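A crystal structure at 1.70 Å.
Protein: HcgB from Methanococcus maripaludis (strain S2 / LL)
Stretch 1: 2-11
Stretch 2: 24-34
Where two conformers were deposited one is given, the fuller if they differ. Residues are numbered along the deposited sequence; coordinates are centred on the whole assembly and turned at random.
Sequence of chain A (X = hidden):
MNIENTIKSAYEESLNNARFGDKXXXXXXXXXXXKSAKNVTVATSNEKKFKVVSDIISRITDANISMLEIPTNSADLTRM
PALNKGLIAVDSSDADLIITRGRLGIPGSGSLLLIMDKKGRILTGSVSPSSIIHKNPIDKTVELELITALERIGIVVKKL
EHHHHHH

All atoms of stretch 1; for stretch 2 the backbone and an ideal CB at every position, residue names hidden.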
ATOM      1  N   ASN A   2     -22.717  -2.480   7.601  1.00 52.31           N
ATOM      2  CA  ASN A   2     -22.158  -2.443   6.252  1.00 50.92           C
ATOM      3  C   ASN A   2     -21.108  -1.323   6.152  1.00 47.88           C
ATOM      4  O   ASN A   2     -21.168  -0.361   6.914  1.00 49.30           O
ATOM      5  CB  ASN A   2     -23.286  -2.298   5.211  1.00 56.80           C
ATOM      6  CG  ASN A   2     -23.886  -0.886   5.130  1.00 61.36           C
ATOM      7  OD1 ASN A   2     -23.215   0.129   5.328  1.00 62.73           O
ATOM      8  ND2 ASN A   2     -25.184  -0.833   4.855  1.00 63.43           N
ATOM      9  N   ILE A   3     -20.161  -1.420   5.224  1.00 42.21           N
ATOM     10  CA  ILE A   3     -19.122  -0.399   5.180  1.00 37.52           C
ATOM     11  C   ILE A   3     -19.627   0.991   4.786  1.00 36.78           C
ATOM     12  O   ILE A   3     -18.997   1.968   5.171  1.00 32.42           O
ATOM     13  CB  ILE A   3     -17.919  -0.810   4.280  1.00 43.74           C
ATOM     14  CG1 ILE A   3     -18.324  -1.082   2.843  1.00 44.42           C
ATOM     15  CG2 ILE A   3     -17.201  -2.036   4.882  1.00 41.96           C
ATOM     16  CD1 ILE A   3     -17.117  -1.294   1.971  1.00 42.33           C
ATOM     17  N   GLU A   4     -20.697   1.106   3.997  1.00 39.77           N
ATOM     18  CA  GLU A   4     -21.246   2.448   3.716  1.00 40.70           C
ATOM     19  C   GLU A   4     -21.500   3.209   5.001  1.00 39.00           C
ATOM     20  O   GLU A   4     -21.316   4.429   5.083  1.00 36.77           O
ATOM     21  CB  GLU A   4     -22.565   2.407   2.965  1.00 50.71           C
ATOM     22  CG  GLU A   4     -22.543   2.058   1.508  1.00 56.10           C
ATOM     23  CD  GLU A   4     -23.925   1.627   1.045  1.00 63.12           C
ATOM     24  OE1 GLU A   4     -24.906   1.746   1.819  1.00 64.99           O
ATOM     25  OE2 GLU A   4     -24.036   1.186  -0.112  1.00 65.71           O
ATOM     26  N   ASN A   5     -22.051   2.476   5.959  1.00 37.74           N
ATOM     27  CA  ASN A   5     -22.439   3.025   7.236  1.00 40.33           C
ATOM     28  C   ASN A   5     -21.243   3.409   8.064  1.00 39.72           C
ATOM     29  O   ASN A   5     -21.211   4.494   8.648  1.00 41.19           O
ATOM     30  CB  ASN A   5     -23.295   2.025   7.992  1.00 53.37           C
ATOM     31  CG  ASN A   5     -24.645   1.836   7.366  1.00 58.56           C
ATOM     32  OD1 ASN A   5     -25.204   2.754   6.763  1.00 57.49           O
ATOM     33  ND2 ASN A   5     -25.188   0.639   7.515  1.00 64.26           N
ATOM     34  N   THR A   6     -20.262   2.504   8.131  1.00 38.04           N
ATOM     35  CA  THR A   6     -19.068   2.770   8.926  1.00 38.05           C
ATOM     36  C   THR A   6     -18.316   3.925   8.299  1.00 36.96           C
ATOM     37  O   THR A   6     -17.779   4.768   9.012  1.00 38.13           O
ATOM     38  CB  THR A   6     -18.151   1.533   9.077  1.00 37.41           C
ATOM     39  OG1 THR A   6     -17.649   1.130   7.798  1.00 38.37           O
ATOM     40  CG2 THR A   6     -18.913   0.378   9.743  1.00 40.22           C
ATOM     41  N   ILE A   7     -18.310   3.993   6.965  1.00 34.68           N
ATOM     42  CA  ILE A   7     -17.647   5.089   6.279  1.00 33.89           C
ATOM     43  C   ILE A   7     -18.345   6.421   6.542  1.00 35.84           C
ATOM     44  O   ILE A   7     -17.693   7.403   6.886  1.00 36.54           O
ATOM     45  CB  ILE A   7     -17.560   4.835   4.756  1.00 31.87           C
ATOM     46  CG1 ILE A   7     -16.602   3.678   4.491  1.00 33.51           C
ATOM     47  CG2 ILE A   7     -17.135   6.086   4.048  1.00 32.01           C
ATOM     48  CD1 ILE A   7     -16.611   3.191   3.056  1.00 30.96           C
ATOM     49  N   LYS A   8     -19.668   6.451   6.409  1.00 37.22           N
ATOM     50  CA  LYS A   8     -20.405   7.680   6.630  1.00 39.77           C
ATOM     51  C   LYS A   8     -20.160   8.174   8.069  1.00 41.71           C
ATOM     52  O   LYS A   8     -19.863   9.335   8.289  1.00 42.82           O
ATOM     53  CB  LYS A   8     -21.899   7.453   6.362  1.00 41.90           C
ATOM     54  CG  LYS A   8     -22.781   8.694   6.395  1.00 46.08           C
ATOM     55  CD  LYS A   8     -24.224   8.297   6.123  1.00 52.09           C
ATOM     56  CE  LYS A   8     -25.195   9.488   6.153  1.00 60.12           C
ATOM     57  NZ  LYS A   8     -25.448  10.035   7.522  1.00 65.18           N
ATOM     58  N   SER A   9     -20.216   7.275   9.047  1.00 42.38           N
ATOM     59  CA  SER A   9     -20.022   7.688  10.433  0.74 44.84           C
ATOM     60  C   SER A   9     -18.595   8.180  10.687  1.00 43.84           C
ATOM     61  O   SER A   9     -18.393   9.152  11.416  1.00 45.90           O
ATOM     62  CB  SER A   9     -20.350   6.550  11.392  0.74 46.26           C
ATOM     63  OG  SER A   9     -20.057   6.947  12.719  0.74 48.99           O
ATOM     64  N   ALA A  10     -17.611   7.513  10.091  1.00 41.40           N
ATOM     65  CA  ALA A  10     -16.229   7.910  10.271  1.00 43.18           C
ATOM     66  C   ALA A  10     -15.971   9.261   9.621  1.00 42.89           C
ATOM     67  O   ALA A  10     -15.204  10.062  10.140  1.00 44.64           O
ATOM     68  CB  ALA A  10     -15.287   6.866   9.696  1.00 42.86           C
ATOM     69  N   TYR A  11     -16.569   9.481   8.455  1.00 40.53           N
ATOM     70  CA  TYR A  11     -16.362  10.743   7.748  1.00 39.78           C
ATOM     71  C   TYR A  11     -16.892  11.904   8.572  1.00 43.94           C
ATOM     72  O   TYR A  11     -16.241  12.948   8.706  1.00 45.05           O
ATOM     73  CB  TYR A  11     -17.030  10.723   6.374  1.00 38.40           C
ATOM     74  CG  TYR A  11     -16.212   9.986   5.323  1.00 36.27           C
ATOM     75  CD1 TYR A  11     -15.104   9.239   5.686  1.00 36.84           C
ATOM     76  CD2 TYR A  11     -16.543  10.073   3.975  1.00 35.05           C
ATOM     77  CE1 TYR A  11     -14.339   8.566   4.732  1.00 34.29           C
ATOM     78  CE2 TYR A  11     -15.791   9.414   3.002  1.00 33.09           C
ATOM     79  CZ  TYR A  11     -14.690   8.673   3.380  1.00 32.24           C
ATOM     80  OH  TYR A  11     -13.947   8.019   2.421  1.00 30.30           O
ATOM     81  N   UNK A  24     -14.199  -1.161  16.583  1.00 39.02           N
ATOM     82  CA  UNK A  24     -14.425  -2.566  16.306  1.00 37.89           C
ATOM     83  C   UNK A  24     -15.505  -2.740  15.223  1.00 34.26           C
ATOM     84  O   UNK A  24     -15.425  -3.661  14.417  1.00 33.32           O
ATOM     85  CB  UNK A  24     -14.826  -3.298  17.589  1.00 37.89           C
ATOM     86  N   UNK A  25     -16.478  -1.825  15.171  1.00 39.26           N
ATOM     87  CA  UNK A  25     -17.513  -1.872  14.134  1.00 39.68           C
ATOM     88  C   UNK A  25     -16.941  -1.818  12.718  1.00 35.80           C
ATOM     89  O   UNK A  25     -17.468  -2.466  11.803  1.00 32.22           O
ATOM     90  CB  UNK A  25     -18.494  -0.714  14.330  1.00 39.68           C
ATOM     91  N   UNK A  26     -15.862  -1.060  12.540  1.00 33.01           N
ATOM     92  CA  UNK A  26     -15.275  -0.892  11.217  1.00 28.84           C
ATOM     93  C   UNK A  26     -14.600  -2.183  10.787  1.00 25.50           C
ATOM     94  O   UNK A  26     -14.709  -2.611   9.639  1.00 26.10           O
ATOM     95  CB  UNK A  26     -14.276   0.267  11.206  1.00 28.84           C
ATOM     96  N   UNK A  27     -13.936  -2.830  11.734  1.00 27.21           N
ATOM     97  CA  UNK A  27     -13.321  -4.123  11.466  1.00 30.30           C
ATOM     98  C   UNK A  27     -14.385  -5.190  11.171  1.00 31.48           C
ATOM     99  O   UNK A  27     -14.259  -5.963  10.218  1.00 31.21           O
ATOM    100  CB  UNK A  27     -12.455  -4.551  12.653  1.00 30.30           C
ATOM    101  N   UNK A  28     -15.431  -5.205  11.987  1.00 32.38           N
ATOM    102  CA  UNK A  28     -16.524  -6.141  11.810  1.00 34.54           C
ATOM    103  C   UNK A  28     -17.141  -5.980  10.422  1.00 32.15           C
ATOM    104  O   UNK A  28     -17.468  -6.958   9.767  1.00 33.51           O
ATOM    105  CB  UNK A  28     -17.582  -5.940  12.896  1.00 34.54           C
ATOM    106  N   UNK A  29     -17.298  -4.743   9.966  1.00 31.07           N
ATOM    107  CA  UNK A  29     -17.874  -4.494   8.640  1.00 28.95           C
ATOM    108  C   UNK A  29     -16.978  -5.012   7.512  1.00 26.67           C
ATOM    109  O   UNK A  29     -17.457  -5.555   6.530  1.00 25.06           O
ATOM    110  CB  UNK A  29     -18.123  -2.996   8.452  1.00 28.95           C
ATOM    111  N   UNK A  30     -15.672  -4.811   7.648  1.00 22.20           N
ATOM    112  CA  UNK A  30     -14.719  -5.331   6.666  1.00 20.48           C
ATOM    113  C   UNK A  30     -14.777  -6.873   6.629  1.00 24.48           C
ATOM    114  O   UNK A  30     -14.803  -7.498   5.552  1.00 25.82           O
ATOM    115  CB  UNK A  30     -13.303  -4.856   6.996  1.00 20.48           C
ATOM    116  N   UNK A  31     -14.801  -7.489   7.800  1.00 28.34           N
ATOM    117  CA  UNK A  31     -14.854  -8.939   7.851  1.00 29.91           C
ATOM    118  C   UNK A  31     -16.126  -9.445   7.167  1.00 31.56           C
ATOM    119  O   UNK A  31     -16.098 -10.422   6.424  1.00 32.83           O
ATOM    120  CB  UNK A  31     -14.790  -9.427   9.300  1.00 29.91           C
ATOM    121  N   UNK A  32     -17.232  -8.753   7.411  1.00 31.57           N
ATOM    122  CA  UNK A  32     -18.525  -9.145   6.870  1.00 32.25           C
ATOM    123  C   UNK A  32     -18.560  -9.068   5.344  1.00 30.03           C
ATOM    124  O   UNK A  32     -19.076  -9.955   4.679  1.00 33.57           O
ATOM    125  CB  UNK A  32     -19.625  -8.261   7.460  1.00 32.25           C
ATOM    126  N   UNK A  33     -17.980  -8.004   4.803  1.00 24.70           N
ATOM    127  CA  UNK A  33     -17.899  -7.785   3.380  1.00 22.08           C
ATOM    128  C   UNK A  33     -17.116  -8.887   2.702  1.00 25.93           C
ATOM    129  O   UNK A  33     -17.483  -9.344   1.625  1.00 27.04           O
ATOM    130  CB  UNK A  33     -17.265  -6.424   3.085  1.00 22.08           C
ATOM    131  N   UNK A  34     -16.009  -9.281   3.326  1.00 26.40           N
ATOM    132  CA  UNK A  34     -15.152 -10.338   2.774  1.00 23.65           C
ATOM    133  C   UNK A  34     -15.857 -11.691   2.860  1.00 24.78           C
ATOM    134  O   UNK A  34     -15.908 -12.436   1.883  1.00 27.47           O
ATOM    135  CB  UNK A  34     -13.814 -10.390   3.514  1.00 23.65           C
TER

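Two helices run nearly antiparallel here, at 152°, with axes 9.3 Å apart at closest approach. Stretch 1 offers a narrow strip along that line: the backbone end of N2, the CG2 methyls of I3 and T6, the T6 hydroxyl, and the methyl of A10.

Position 24 has helical angles, and stretch 1 leaves it open space, with nothing within 5.5 Å of its ideal CB. Many helix-compatible residues would suit it; the deposited one is I24, which makes no contact with stretch 1.

At position 25 CA-to-CB points sideways, and the ideal CB lies 4.7 Å from T6 CG2. A side chain of almost any kind could leave the contact from here, polar ones included. It is E25, whose end leads away, so that its main role is played by the backbone: E25 O lies 3.8 Å from T6 CG2.

Position 26 is also sideways, but T6 CA lies only 5.7 Å from the CA of 26. Its ideal CB is 4.6 Å from T6 CB, and further along the helix come the T6 carbonyl and the A10 methyl. A long side chain could lie along this surface, with methylenes against carbon and perhaps a polar end; Glu, Gln, Met, Lys or Arg are all plausible. The residue is E26. Its CG packs 3.9 Å from T6 CB, and its OE2 reaches to 3.8 Å from A10 CB. No direct hydrogen bond joins the stretches, but two waters bridge them at this position. One donates to T6 O (2.8 Å from the water oxygen) and to E26 OE2 (2.7 Å). The other accepts from T6 OG1 at 2.8 Å and donates to E26 O at 2.9 Å, a link that depends on no side chain at 26.

Position 27 points away, so stretch 1 sets no preference and polar or apolar helix formers serve equally; it is I27. Position 28 is sideways with nothing near its CB, and a polar residue is as reasonable as any; D28 turns its end away.

Position 29 is the tightest. CA-to-CB points toward stretch 1, the CA atoms of 29 and N2 are only 5.3 Å apart, and the ideal CB already sits 3.7 Å from T6 CG2, 3.8 Å from I3 CG2 and 4.1 Å from N2 C. Small residues fit best: Ala, Gly or possibly Ser. A29 spends its single methyl on all three neighbours.

Position 30 points away, its ideal CB 5.3 Å from I3 CG2, so several residues would serve. I30 approaches mainly through its backbone, with N 4.2 Å from I3 CG2.

Position 31 is out of reach, open to polar or apolar residues alike; it is Q31. Position 32 points toward stretch 1 but meets nothing near its ideal CB, so small or polar residues suit and larger ones are not excluded; it is S32.

At 33 CA-to-CB again points toward stretch 1, with the ideal CB 4.7 Å from I3 CG2, leaving room for a modest side chain such as Val, Thr, Ser or Ala. T33, in the m rotamer, brings OG1 to 3.7 Å from I3 CG2.

Position 34 is out of reach and unconstrained by stretch 1; it is I34.

Stretch 2, residues 24-34: IEEIDAIQSTI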
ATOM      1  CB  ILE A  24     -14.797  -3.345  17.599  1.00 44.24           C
ATOM      2  CG1 ILE A  24     -14.867  -4.847  17.312  1.00 44.51           C
ATOM      3  CG2 ILE A  24     -16.074  -2.809  18.220  1.00 46.98           C
ATOM      4  CD1 ILE A  24     -14.751  -5.689  18.548  1.00 47.73           C
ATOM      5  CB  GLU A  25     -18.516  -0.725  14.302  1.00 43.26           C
ATOM      6  CG  GLU A  25     -19.386  -0.849  15.536  1.00 50.34           C
ATOM      7  CD  GLU A  25     -18.845  -0.107  16.754  1.00 56.90           C
ATOM      8  OE1 GLU A  25     -17.613   0.078  16.870  1.00 56.13           O
ATOM      9  OE2 GLU A  25     -19.665   0.250  17.626  1.00 61.68           O
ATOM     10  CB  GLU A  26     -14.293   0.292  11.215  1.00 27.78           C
ATOM     11  CG  GLU A  26     -15.005   1.640  11.407  1.00 31.12           C
ATOM     12  CD  GLU A  26     -14.094   2.763  11.907  1.00 35.90           C
ATOM     13  OE1 GLU A  26     -12.914   2.501  12.216  1.00 36.89           O
ATOM     14  OE2 GLU A  26     -14.578   3.915  12.031  1.00 35.21           O
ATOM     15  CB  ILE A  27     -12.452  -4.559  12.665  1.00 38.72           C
ATOM     16  CG1 ILE A  27     -11.200  -3.685  12.710  1.00 41.51           C
ATOM     17  CG2 ILE A  27     -12.075  -6.043  12.555  1.00 39.87           C
ATOM     18  CD1 ILE A  27     -10.329  -3.902  11.513  1.00 38.04           C
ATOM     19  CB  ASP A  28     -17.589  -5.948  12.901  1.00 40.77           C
ATOM     20  CG  ASP A  28     -17.186  -6.579  14.242  1.00 49.99           C
ATOM     21  OD1 ASP A  28     -16.219  -7.381  14.268  1.00 53.17           O
ATOM     22  OD2 ASP A  28     -17.861  -6.298  15.267  1.00 54.50           O
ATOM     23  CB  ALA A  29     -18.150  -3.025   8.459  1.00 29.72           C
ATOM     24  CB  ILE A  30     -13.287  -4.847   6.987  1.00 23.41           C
ATOM     25  CG1 ILE A  30     -13.147  -3.354   6.653  1.00 23.45           C
ATOM     26  CG2 ILE A  30     -12.254  -5.660   6.172  1.00 22.71           C
ATOM     27  CD1 ILE A  30     -11.848  -2.699   7.192  1.00 21.52           C
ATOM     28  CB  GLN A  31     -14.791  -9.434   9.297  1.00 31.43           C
ATOM     29  CG  GLN A  31     -13.463  -9.163   9.974  1.00 33.59           C
ATOM     30  CD  GLN A  31     -13.417  -9.672  11.401  1.00 41.72           C
ATOM     31  OE1 GLN A  31     -14.374 -10.271  11.890  1.00 44.08           O
ATOM     32  NE2 GLN A  31     -12.297  -9.438  12.076  1.00 41.58           N
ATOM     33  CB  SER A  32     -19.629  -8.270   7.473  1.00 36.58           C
ATOM     34  OG  SER A  32     -20.888  -8.632   6.949  1.00 39.67           O
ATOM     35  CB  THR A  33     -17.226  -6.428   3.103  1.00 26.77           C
ATOM     36  OG1 THR A  33     -18.052  -5.396   3.659  1.00 29.99           O
ATOM     37  CG2 THR A  33     -17.054  -6.192   1.615  1.00 26.55           C
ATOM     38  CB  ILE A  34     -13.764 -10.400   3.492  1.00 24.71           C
ATOM     39  CG1 ILE A  34     -12.920  -9.174   3.125  1.00 23.89           C
ATOM     40  CG2 ILE A  34     -13.024 -11.687   3.136  1.00 23.11           C
ATOM     41  CD1 ILE A  34     -11.633  -8.999   3.941  1.00 26.03           C
TER
HETATM   42  O   HOH W   1     -17.228   4.257  11.720  1.00 27.55           O
HETATM   43  O   HOH W   2     -15.285  -0.342   7.923  1.00 30.23           O
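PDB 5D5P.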